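CHAD domain protein (Streptomyces chartreusis, PDB 6RN5) probably binds polyphosphate through its helical CHAD domain, as a member of the phosin group, and also binds copper ions. Local coordinates at residues Gly26-Gln31 and Ala71-Phe76; Gln77-Thr82 and Arg229-Ala234; Leu109-Asn114 and Leu314-Asp319; Ala326-Ala331 and Val346-Gln351. All coordinates share one frame; numbering follows the deposited sequence.

Interaction 1: residues Gly26-Gln31 and Ala71-Phe76; sequences GYLRAQ and ATLHTF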
# COMPACT_ATOMS: atom_id res chain seq x y z
N GLY A 26 -31.82 -36.50 -9.14
CA GLY A 26 -30.58 -37.33 -9.13
C GLY A 26 -29.47 -36.55 -8.45
O GLY A 26 -28.72 -37.10 -7.65
N TYR A 27 -29.36 -35.25 -8.74
CA TYR A 27 -28.31 -34.43 -8.15
C TYR A 27 -28.50 -34.28 -6.64
O TYR A 27 -27.52 -34.49 -5.88
CB TYR A 27 -28.24 -33.06 -8.82
CG TYR A 27 -27.13 -32.17 -8.33
CD1 TYR A 27 -25.78 -32.46 -8.61
CD2 TYR A 27 -27.42 -31.05 -7.54
CE1 TYR A 27 -24.76 -31.62 -8.12
CE2 TYR A 27 -26.41 -30.22 -7.05
CZ TYR A 27 -25.09 -30.50 -7.35
OH TYR A 27 -24.12 -29.64 -6.88
N LEU A 28 -29.74 -33.99 -6.21
CA LEU A 28 -30.06 -33.90 -4.80
C LEU A 28 -29.80 -35.21 -4.04
O LEU A 28 -29.19 -35.18 -2.97
CB LEU A 28 -31.51 -33.42 -4.57
CG LEU A 28 -31.75 -31.93 -4.87
CD1 LEU A 28 -33.23 -31.58 -4.92
CD2 LEU A 28 -31.02 -31.05 -3.86
N ARG A 29 -30.26 -36.34 -4.57
CA ARG A 29 -29.99 -37.66 -3.97
C ARG A 29 -28.48 -37.94 -3.79
O ARG A 29 -28.05 -38.39 -2.74
CB ARG A 29 -30.70 -38.80 -4.74
CG ARG A 29 -32.22 -38.86 -4.49
CD ARG A 29 -32.91 -40.14 -4.99
NE ARG A 29 -32.65 -40.27 -6.42
CZ ARG A 29 -33.47 -39.90 -7.42
NH1 ARG A 29 -33.06 -40.04 -8.69
NH2 ARG A 29 -34.71 -39.42 -7.17
N ALA A 30 -27.70 -37.62 -4.82
CA ALA A 30 -26.26 -37.79 -4.80
C ALA A 30 -25.57 -36.95 -3.73
O ALA A 30 -24.72 -37.45 -3.00
CB ALA A 30 -25.68 -37.42 -6.16
N GLN A 31 -25.93 -35.66 -3.65
CA GLN A 31 -25.39 -34.79 -2.60
C GLN A 31 -25.80 -35.21 -1.19
O GLN A 31 -24.95 -35.25 -0.30
CB GLN A 31 -25.78 -33.33 -2.86
CG GLN A 31 -25.11 -32.80 -4.11
CD GLN A 31 -23.59 -32.87 -4.03
OE1 GLN A 31 -22.99 -32.47 -3.02
NE2 GLN A 31 -22.96 -33.36 -5.08
N ALA A 71 -28.00 -24.51 -1.99
CA ALA A 71 -28.04 -23.77 -3.26
C ALA A 71 -29.13 -24.28 -4.20
O ALA A 71 -29.88 -23.51 -4.82
CB ALA A 71 -26.69 -23.84 -3.96
N THR A 72 -29.19 -25.59 -4.33
CA THR A 72 -30.12 -26.25 -5.23
C THR A 72 -31.56 -25.92 -4.83
O THR A 72 -32.40 -25.65 -5.69
CB THR A 72 -29.86 -27.74 -5.21
OG1 THR A 72 -28.53 -27.97 -5.69
CG2 THR A 72 -30.81 -28.48 -6.11
N LEU A 73 -31.83 -25.93 -3.54
CA LEU A 73 -33.15 -25.64 -3.01
C LEU A 73 -33.51 -24.16 -3.24
O LEU A 73 -34.64 -23.80 -3.11
CB LEU A 73 -33.25 -26.02 -1.53
CG LEU A 73 -33.76 -27.45 -1.28
CD1 LEU A 73 -33.02 -28.51 -2.06
CD2 LEU A 73 -33.68 -27.79 0.20
N HIS A 74 -32.53 -23.33 -3.55
CA HIS A 74 -32.79 -21.92 -3.80
C HIS A 74 -33.09 -21.78 -5.27
O HIS A 74 -34.16 -21.36 -5.62
CB HIS A 74 -31.56 -21.05 -3.41
CG HIS A 74 -31.79 -19.59 -3.57
ND1 HIS A 74 -31.38 -18.88 -4.67
CD2 HIS A 74 -32.43 -18.70 -2.77
CE1 HIS A 74 -31.72 -17.62 -4.54
NE2 HIS A 74 -32.36 -17.48 -3.39
N THR A 75 -32.11 -22.14 -6.11
CA THR A 75 -32.16 -21.96 -7.57
C THR A 75 -33.39 -22.65 -8.18
O THR A 75 -33.98 -22.13 -9.15
CB THR A 75 -30.87 -22.50 -8.22
OG1 THR A 75 -29.74 -21.81 -7.69
CG2 THR A 75 -30.89 -22.32 -9.71
N PHE A 76 -33.72 -23.83 -7.65
CA PHE A 76 -34.72 -24.73 -8.24
C PHE A 76 -35.89 -24.91 -7.32
O PHE A 76 -36.62 -25.90 -7.37
CB PHE A 76 -34.10 -26.11 -8.59
CG PHE A 76 -32.90 -26.03 -9.52
CD1 PHE A 76 -33.06 -25.96 -10.91
CD2 PHE A 76 -31.59 -26.06 -9.01
CE1 PHE A 76 -31.93 -25.92 -11.75
CE2 PHE A 76 -30.47 -26.01 -9.86
CZ PHE A 76 -30.64 -25.93 -11.22
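Thr-72 meets helix 21-42 with both of its branches, each on a different side chain. Its methyl CG2 lies anti to the backbone N and reaches toward Leu-28, the two side chains coming tip to tip. The pair Leu-28 CD2 to Thr-72 CG2 is only 3.4 Å apart, closer than carbons usually pack. The hydroxyl takes the other direction. With chi1 at -62° it sits beside the backbone N, where OG1 hydrogen-bonds to the carbonyl of Arg-68 one turn earlier and is thereby satisfied within its own helix. The same atom lies at the edge of the Tyr-27 ring, close to the ring plane, with Thr-72 OG1 to Tyr-27 CE2 at 3.4 Å. Tyr-27 has CG anti to its backbone N, chi1 -177°, which brings the ring edge against Thr-72 and lets OH hydrogen-bond to Glu-292 of helix 274-295. Leu-28 has a second neighbour: its CD2 packs against Leu-73 CD1 at 3.7 Å, the two side chains meeting at a slant. The short helical segments run nearly antiparallel, at 158°, with axes 11.4 Å apart, a spacing bridged by side chains. This is helix-to-helix packing in the all-helical CHAD domain. Its chemistry implies a buried apolar seam in which the polar atoms, Thr-72 OG1 and Tyr-27 OH, have their hydrogen-bond partners beside the contact, while the seam itself is held by van der Waals packing.

Interaction 2: residues Gln77-Thr82 and Arg229-Ala234; sequences QSLLDT and RPLATA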
# COMPACT_ATOMS: atom_id res chain seq x y z
N GLN A 77 -36.10 -23.89 -6.49
CA GLN A 77 -37.15 -23.91 -5.51
C GLN A 77 -38.49 -24.10 -6.16
O GLN A 77 -39.34 -24.75 -5.59
CB GLN A 77 -37.21 -22.62 -4.69
CG GLN A 77 -38.18 -22.74 -3.51
CD GLN A 77 -38.01 -21.67 -2.45
OE1 GLN A 77 -38.89 -20.84 -2.29
NE2 GLN A 77 -36.87 -21.69 -1.72
N SER A 78 -38.67 -23.57 -7.37
CA SER A 78 -40.00 -23.66 -8.01
C SER A 78 -40.35 -25.10 -8.37
O SER A 78 -41.50 -25.39 -8.55
CB SER A 78 -40.07 -22.78 -9.26
OG SER A 78 -38.99 -23.05 -10.13
N LEU A 79 -39.37 -25.99 -8.49
CA LEU A 79 -39.67 -27.40 -8.80
C LEU A 79 -39.83 -28.31 -7.58
O LEU A 79 -40.01 -29.49 -7.74
CB LEU A 79 -38.60 -27.98 -9.75
CG LEU A 79 -38.58 -27.23 -11.10
CD1 LEU A 79 -37.66 -27.96 -12.03
CD2 LEU A 79 -39.96 -27.15 -11.73
N LEU A 80 -39.84 -27.75 -6.37
CA LEU A 80 -39.78 -28.51 -5.12
C LEU A 80 -40.84 -27.97 -4.17
O LEU A 80 -41.23 -26.85 -4.27
CB LEU A 80 -38.38 -28.36 -4.51
CG LEU A 80 -37.19 -28.83 -5.36
CD1 LEU A 80 -35.84 -28.21 -4.98
CD2 LEU A 80 -37.05 -30.33 -5.25
N ASP A 81 -41.30 -28.78 -3.23
CA ASP A 81 -42.22 -28.31 -2.17
C ASP A 81 -41.68 -27.10 -1.42
O ASP A 81 -40.58 -27.16 -0.83
CB ASP A 81 -42.46 -29.45 -1.21
CG ASP A 81 -43.43 -29.09 -0.11
OD1 ASP A 81 -43.12 -28.30 0.81
OD2 ASP A 81 -44.51 -29.66 -0.15
N THR A 82 -42.45 -26.02 -1.41
CA THR A 82 -41.97 -24.77 -0.90
C THR A 82 -41.64 -24.83 0.60
O THR A 82 -40.55 -24.38 0.99
CB THR A 82 -42.96 -23.63 -1.21
OG1 THR A 82 -42.95 -23.41 -2.61
CG2 THR A 82 -42.53 -22.33 -0.58
N ARG A 229 -33.07 -25.85 -17.59
CA ARG A 229 -32.21 -24.79 -18.11
C ARG A 229 -32.66 -23.36 -17.88
O ARG A 229 -31.84 -22.53 -17.59
CB ARG A 229 -31.89 -25.02 -19.56
CG ARG A 229 -30.99 -26.25 -19.72
CD ARG A 229 -30.94 -26.71 -21.17
NE ARG A 229 -32.08 -27.58 -21.45
CZ ARG A 229 -32.58 -27.81 -22.66
NH1 ARG A 229 -33.62 -28.65 -22.80
NH2 ARG A 229 -32.08 -27.22 -23.73
N PRO A 230 -33.95 -23.07 -17.99
CA PRO A 230 -34.40 -21.72 -17.71
C PRO A 230 -34.12 -21.29 -16.27
O PRO A 230 -33.81 -20.12 -16.01
CB PRO A 230 -35.92 -21.80 -17.97
CG PRO A 230 -36.08 -22.99 -18.85
CD PRO A 230 -35.04 -23.96 -18.36
N LEU A 231 -34.21 -22.23 -15.34
CA LEU A 231 -33.87 -21.94 -13.93
C LEU A 231 -32.39 -21.65 -13.71
O LEU A 231 -32.07 -20.73 -12.99
CB LEU A 231 -34.32 -23.07 -13.01
CG LEU A 231 -35.84 -23.28 -13.09
CD1 LEU A 231 -36.32 -24.42 -12.20
CD2 LEU A 231 -36.55 -21.97 -12.74
N ALA A 232 -31.53 -22.43 -14.32
CA ALA A 232 -30.10 -22.20 -14.31
C ALA A 232 -29.75 -20.87 -14.93
O ALA A 232 -28.91 -20.16 -14.40
CB ALA A 232 -29.37 -23.31 -15.06
N THR A 233 -30.39 -20.55 -16.05
CA THR A 233 -30.23 -19.25 -16.74
C THR A 233 -30.62 -18.10 -15.88
O THR A 233 -29.92 -17.05 -15.85
CB THR A 233 -31.07 -19.22 -18.05
OG1 THR A 233 -30.57 -20.20 -18.92
CG2 THR A 233 -30.99 -17.94 -18.76
N ALA A 234 -31.73 -18.24 -15.18
CA ALA A 234 -32.12 -17.21 -14.23
C ALA A 234 -30.98 -16.92 -13.18
O ALA A 234 -30.76 -15.76 -12.75
CB ALA A 234 -33.41 -17.64 -13.52
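The connection between helix 56-75 and helix 82-120 is a short 3-10 turn followed by an extended link, and its Ser-78 and Leu-79 receive Leu-231 from the first turn of helix 229-244. Leu-231 is the sole residue of its segment to reach across, and both of its methyls take part. CD1 does most of the touching, lying 3.8 Å from Leu-79 CG, and the two leucine side chains pass at a slant. At Ser-78 the two methyls of the leucine fork both touch the hydroxyl, Ser-78 OG being 3.6 Å from Leu-231 CD1 and 3.7 Å from Leu-231 CD2. The serine has OG between its backbone N and carbonyl carbon, chi1 52°, which turns the oxygen to this fork. Such a short connection between two helices of the CHAD domain is fixed at its far end too, where Asp-81 takes the N-cap position of helix 82-120 and its OD1 accepts from Trp-84 N. Leu-79 is buried, with Leu-24 of helix 21-42 and Leu-228 beside it, whereas Ser-78 lies at the exposed margin. On the helical partner, Arg-229 O accepts from both Thr-233 N and Thr-233 OG1, the hydroxyl standing above the carbonyl plane at 3.0 Å from Arg-229 O.

Interaction 3: residues Leu109-Asn114 and Leu314-Asp319; sequences LERLLN and LNRHRD. With SO4 (sulfate ion), chain F.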
# COMPACT_ATOMS: atom_id res chain seq x y z
N LEU A 109 -5.38 -16.83 10.50
CA LEU A 109 -4.14 -16.68 11.25
C LEU A 109 -2.96 -16.86 10.34
O LEU A 109 -2.03 -16.03 10.30
CB LEU A 109 -4.08 -17.70 12.40
CG LEU A 109 -2.78 -17.73 13.22
CD1 LEU A 109 -2.37 -16.34 13.71
CD2 LEU A 109 -2.89 -18.67 14.41
N GLU A 110 -2.99 -17.95 9.59
CA GLU A 110 -1.94 -18.20 8.61
C GLU A 110 -1.72 -17.06 7.61
O GLU A 110 -0.58 -16.63 7.36
CB GLU A 110 -2.27 -19.46 7.86
CG GLU A 110 -1.29 -19.71 6.74
CD GLU A 110 -0.97 -21.16 6.57
OE1 GLU A 110 -1.93 -21.99 6.71
OE2 GLU A 110 0.22 -21.46 6.29
N ARG A 111 -2.80 -16.56 7.03
CA ARG A 111 -2.73 -15.46 6.10
C ARG A 111 -2.06 -14.28 6.79
O ARG A 111 -1.17 -13.63 6.23
CB ARG A 111 -4.15 -15.10 5.62
CG ARG A 111 -4.30 -13.73 5.01
CD ARG A 111 -5.72 -13.47 4.51
NE ARG A 111 -5.91 -14.07 3.19
CZ ARG A 111 -5.61 -13.50 2.03
NH1 ARG A 111 -5.19 -12.24 1.94
NH2 ARG A 111 -5.82 -14.19 0.93
N LEU A 112 -2.46 -14.00 8.03
CA LEU A 112 -1.90 -12.84 8.71
C LEU A 112 -0.42 -13.03 9.10
O LEU A 112 0.41 -12.11 8.95
CB LEU A 112 -2.75 -12.45 9.91
CG LEU A 112 -4.13 -11.85 9.56
CD1 LEU A 112 -5.09 -11.86 10.75
CD2 LEU A 112 -4.07 -10.44 9.01
N LEU A 113 -0.09 -14.20 9.61
CA LEU A 113 1.35 -14.46 9.91
C LEU A 113 2.24 -14.41 8.67
O LEU A 113 3.29 -13.79 8.70
CB LEU A 113 1.56 -15.77 10.66
CG LEU A 113 0.87 -15.73 12.04
CD1 LEU A 113 0.97 -17.07 12.77
CD2 LEU A 113 1.42 -14.64 12.97
N ASN A 114 1.79 -15.00 7.57
CA ASN A 114 2.50 -14.86 6.29
C ASN A 114 2.69 -13.38 5.94
O ASN A 114 3.78 -12.98 5.63
CB ASN A 114 1.76 -15.57 5.16
CG ASN A 114 1.88 -17.08 5.25
OD1 ASN A 114 2.85 -17.61 5.81
ND2 ASN A 114 0.89 -17.77 4.75
N LEU A 314 -12.69 -13.89 -5.85
CA LEU A 314 -13.66 -13.47 -4.83
C LEU A 314 -13.41 -14.12 -3.46
O LEU A 314 -13.71 -13.51 -2.43
CB LEU A 314 -15.08 -13.73 -5.27
CG LEU A 314 -15.45 -12.97 -6.54
CD1 LEU A 314 -16.84 -13.35 -7.07
CD2 LEU A 314 -15.32 -11.48 -6.37
N ASN A 315 -12.83 -15.32 -3.40
CA ASN A 315 -12.44 -15.87 -2.09
C ASN A 315 -11.28 -15.07 -1.46
O ASN A 315 -11.24 -14.89 -0.25
CB ASN A 315 -12.03 -17.34 -2.17
CG ASN A 315 -13.18 -18.28 -2.46
OD1 ASN A 315 -14.39 -17.96 -2.29
ND2 ASN A 315 -12.83 -19.48 -2.89
N ARG A 316 -10.35 -14.60 -2.25
CA ARG A 316 -9.27 -13.83 -1.71
C ARG A 316 -9.81 -12.52 -1.23
O ARG A 316 -9.38 -12.00 -0.20
CB ARG A 316 -8.15 -13.68 -2.75
CG ARG A 316 -7.26 -14.94 -2.79
CD ARG A 316 -6.81 -15.34 -4.18
NE ARG A 316 -6.17 -14.26 -4.92
CZ ARG A 316 -6.33 -14.00 -6.23
NH1 ARG A 316 -7.14 -14.73 -6.99
NH2 ARG A 316 -5.68 -12.98 -6.78
N HIS A 317 -10.76 -11.96 -1.97
CA HIS A 317 -11.42 -10.72 -1.58
C HIS A 317 -12.02 -10.85 -0.17
O HIS A 317 -11.82 -10.03 0.69
CB HIS A 317 -12.48 -10.37 -2.62
CG HIS A 317 -13.14 -9.05 -2.38
ND1 HIS A 317 -13.97 -8.82 -1.31
CD2 HIS A 317 -13.09 -7.89 -3.08
CE1 HIS A 317 -14.42 -7.57 -1.37
NE2 HIS A 317 -13.91 -6.99 -2.43
N ARG A 318 -12.75 -11.91 0.03
CA ARG A 318 -13.43 -12.16 1.27
C ARG A 318 -12.42 -12.43 2.38
O ARG A 318 -12.55 -11.86 3.46
CB ARG A 318 -14.37 -13.35 1.09
CG ARG A 318 -15.39 -13.53 2.20
CD ARG A 318 -14.89 -14.40 3.31
NE ARG A 318 -14.57 -15.76 2.86
CZ ARG A 318 -15.35 -16.83 3.05
NH1 ARG A 318 -16.53 -16.75 3.68
NH2 ARG A 318 -14.92 -18.00 2.62
N ASP A 319 -11.43 -13.28 2.12
CA ASP A 319 -10.43 -13.61 3.10
C ASP A 319 -9.61 -12.37 3.44
O ASP A 319 -9.34 -12.13 4.61
CB ASP A 319 -9.47 -14.73 2.61
CG ASP A 319 -10.16 -16.11 2.50
OD1 ASP A 319 -11.29 -16.30 3.00
OD2 ASP A 319 -9.59 -16.99 1.85
S SO4 F . -18.41 -20.09 3.14
O1 SO4 F . -19.39 -21.20 3.30
O2 SO4 F . -17.28 -20.57 2.33
O3 SO4 F . -19.02 -18.88 2.47
O4 SO4 F . -17.88 -19.80 4.49
O HOH W 1 -6.62 -16.84 3.50
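Van der Waals contact comes first: Arg-111 lays its side chain across Asp-319 at about a right angle, and Arg-111 NE is 3.7 Å from Asp-319 CB. With CG anti to the backbone N (chi1 161°) the chain runs out straight, then bends at chi3, bringing one face of the guanidinium over the backbone of helix 305-331 at Asp-319 C and Arg-316 O. At the same helix, Arg-111 NH2 approaches Arg-316 CG at 4.1 Å, touching the aliphatic part of that arginine.

The charges across the contact meet only indirectly. The Arg-111 guanidinium and the Asp-319 carboxylate are turned 55° apart, with Arg-111 NH2 and Asp-319 OD2 separated by 4.8 Å. A water at the guanidinium edge accepts from Arg-111 NE at 2.9 Å and donates weakly to Asp-319 OD2. The other carboxylate oxygen, Asp-319 OD1, forms a weak salt bridge with Arg-318 NE at 3.3 Å.

Anion binding occupies the far end of Arg-318. NH1 and NH2 make weak hydrogen bonds to a sulfate, probably from the crystallisation liquor, which Arg-281 also holds; this is consistent with a basic surface suited to polyphosphate.

In the fold, the contact joins helix 82-120 to helix 305-331 at the surface, while Arg-111 NH1 hydrogen-bonds to Gln-351 of helix 338-366 and the adjacent Leu-112 packs toward helix 170-198.

Interaction 4: residues Ala326-Ala331 and Val346-Gln351; sequences AAAQAA and VLHADQ. With CU (copper (II) ion), chain B.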
# COMPACT_ATOMS: atom_id res chain seq x y z
N ALA A 326 -9.69 -8.38 11.27
CA ALA A 326 -9.08 -8.94 12.45
C ALA A 326 -7.86 -8.10 12.88
O ALA A 326 -7.60 -7.98 14.05
CB ALA A 326 -8.65 -10.37 12.22
N ALA A 327 -7.10 -7.55 11.94
CA ALA A 327 -5.97 -6.71 12.31
C ALA A 327 -6.45 -5.42 12.98
O ALA A 327 -5.89 -5.00 13.99
CB ALA A 327 -5.14 -6.38 11.10
N ALA A 328 -7.47 -4.80 12.40
CA ALA A 328 -8.01 -3.56 12.97
C ALA A 328 -8.51 -3.82 14.40
O ALA A 328 -8.16 -3.09 15.34
CB ALA A 328 -9.11 -2.95 12.08
N GLN A 329 -9.29 -4.87 14.56
CA GLN A 329 -9.86 -5.20 15.82
C GLN A 329 -8.77 -5.53 16.84
O GLN A 329 -8.84 -5.11 17.97
CB GLN A 329 -10.90 -6.34 15.67
CG GLN A 329 -11.70 -6.62 16.96
CD GLN A 329 -12.52 -5.42 17.49
OE1 GLN A 329 -13.20 -4.73 16.73
NE2 GLN A 329 -12.42 -5.16 18.79
N ALA A 330 -7.74 -6.26 16.45
CA ALA A 330 -6.66 -6.53 17.35
C ALA A 330 -5.95 -5.24 17.83
O ALA A 330 -5.48 -5.17 18.94
CB ALA A 330 -5.63 -7.44 16.66
N ALA A 331 -5.89 -4.23 16.99
CA ALA A 331 -5.30 -2.95 17.35
C ALA A 331 -6.08 -2.21 18.44
O ALA A 331 -5.53 -1.31 19.06
CB ALA A 331 -5.21 -2.07 16.10
N VAL A 346 -0.20 -1.39 9.49
CA VAL A 346 0.41 -1.76 8.24
C VAL A 346 -0.28 -2.99 7.66
O VAL A 346 -0.60 -3.08 6.47
CB VAL A 346 1.91 -2.09 8.44
CG1 VAL A 346 2.56 -2.55 7.16
CG2 VAL A 346 2.67 -0.86 8.91
N LEU A 347 -0.50 -3.96 8.54
CA LEU A 347 -1.14 -5.22 8.17
C LEU A 347 -2.59 -5.06 7.70
O LEU A 347 -3.01 -5.70 6.76
CB LEU A 347 -1.06 -6.14 9.37
CG LEU A 347 -1.56 -7.54 9.25
CD1 LEU A 347 -0.81 -8.25 8.13
CD2 LEU A 347 -1.30 -8.18 10.61
N HIS A 348 -3.36 -4.22 8.36
CA HIS A 348 -4.68 -3.87 7.87
C HIS A 348 -4.62 -3.25 6.49
O HIS A 348 -5.41 -3.61 5.63
CB HIS A 348 -5.39 -2.92 8.84
CG HIS A 348 -6.66 -2.34 8.30
ND1 HIS A 348 -6.69 -1.15 7.60
CD2 HIS A 348 -7.94 -2.79 8.35
CE1 HIS A 348 -7.95 -0.89 7.26
NE2 HIS A 348 -8.72 -1.87 7.69
N ALA A 349 -3.66 -2.35 6.27
CA ALA A 349 -3.52 -1.69 5.00
C ALA A 349 -3.14 -2.67 3.90
O ALA A 349 -3.74 -2.70 2.80
CB ALA A 349 -2.48 -0.58 5.11
N ASP A 350 -2.14 -3.50 4.20
CA ASP A 350 -1.77 -4.58 3.33
C ASP A 350 -2.96 -5.43 2.86
O ASP A 350 -3.12 -5.72 1.66
CB ASP A 350 -0.76 -5.51 4.05
CG ASP A 350 -0.27 -6.60 3.15
OD1 ASP A 350 0.52 -6.25 2.25
OD2 ASP A 350 -0.67 -7.77 3.34
N GLN A 351 -3.80 -5.85 3.81
CA GLN A 351 -4.90 -6.74 3.46
C GLN A 351 -5.98 -5.95 2.70
O GLN A 351 -6.63 -6.51 1.83
CB GLN A 351 -5.45 -7.45 4.72
CG GLN A 351 -4.39 -8.35 5.36
CD GLN A 351 -4.04 -9.50 4.44
OE1 GLN A 351 -4.92 -10.31 4.11
NE2 GLN A 351 -2.78 -9.52 3.94
CU CU B . -10.74 -1.58 7.67
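His-348 carries CG anti to its backbone N (chi1 171°), and chi2 of -91° turns the imidazole so that CD2 faces Ala-328 while NE2 points to the copper ion. Leu-347 has the same first torsion but leaves the helix in another direction, and Ala-327 sits between the two. The methyl of Ala-327 rests on the backbone of helix 338-366, with Ala-327 CB 3.9 Å from His-348 N, and it also touches the branch point of the leucine, Ala-327 CB to Leu-347 CG being 4.2 Å. Ala-328 CB then meets His-348 CD2 at 3.9 Å, coming at the ring obliquely.

These small side chains permit a close pairing. The segments run antiparallel at 163°, their axes 8.6 Å apart, and Ala-327 CA and His-348 CA approach to 5.4 Å. Residues 326-331 and 346-351 thus form a helical hairpin, the final two helices of the chain folded back upon one another. Tyr-342 of the second subunit packs on both Ala-328 and His-348, placing the hairpin at the dimer contact.

The copper(II) ion is bound by His-348 NE2 at 2.0 Å, together with His-262 and His-271; a fourth ligand atom also binds the ion. The His-262 ring meets that of His-348 steeply.

Chemically, the contact divides its work: the alanine methyls let the two helices pack closely, and that of Ala-328 flanks the imidazole, while the bond from NE2 to copper is probably what mainly fixes the orientation of the ring.

Overall arrangement
From the N terminus, interaction 1 closes first, pairing helix 21-42 with helix 56-75 across 39 intervening residues. Interaction 2 begins directly afterwards, in the connection to helix 82-120, and spans 146 residues to reach helix 229-244; the two touch where Phe-76 meets Leu-231 and Leu-28 meets Leu-80. Interaction 3 opens inside that span and ends beyond it, so interactions 2 and 3 cross, tying early and late helices together. Interaction 4 follows in series as a short hairpin and shares helix 305-331 with interaction 3, their centres about 12 Å apart. Interactions 1 and 2 lie on one side of the chain's centre, interactions 3 and 4 on the other.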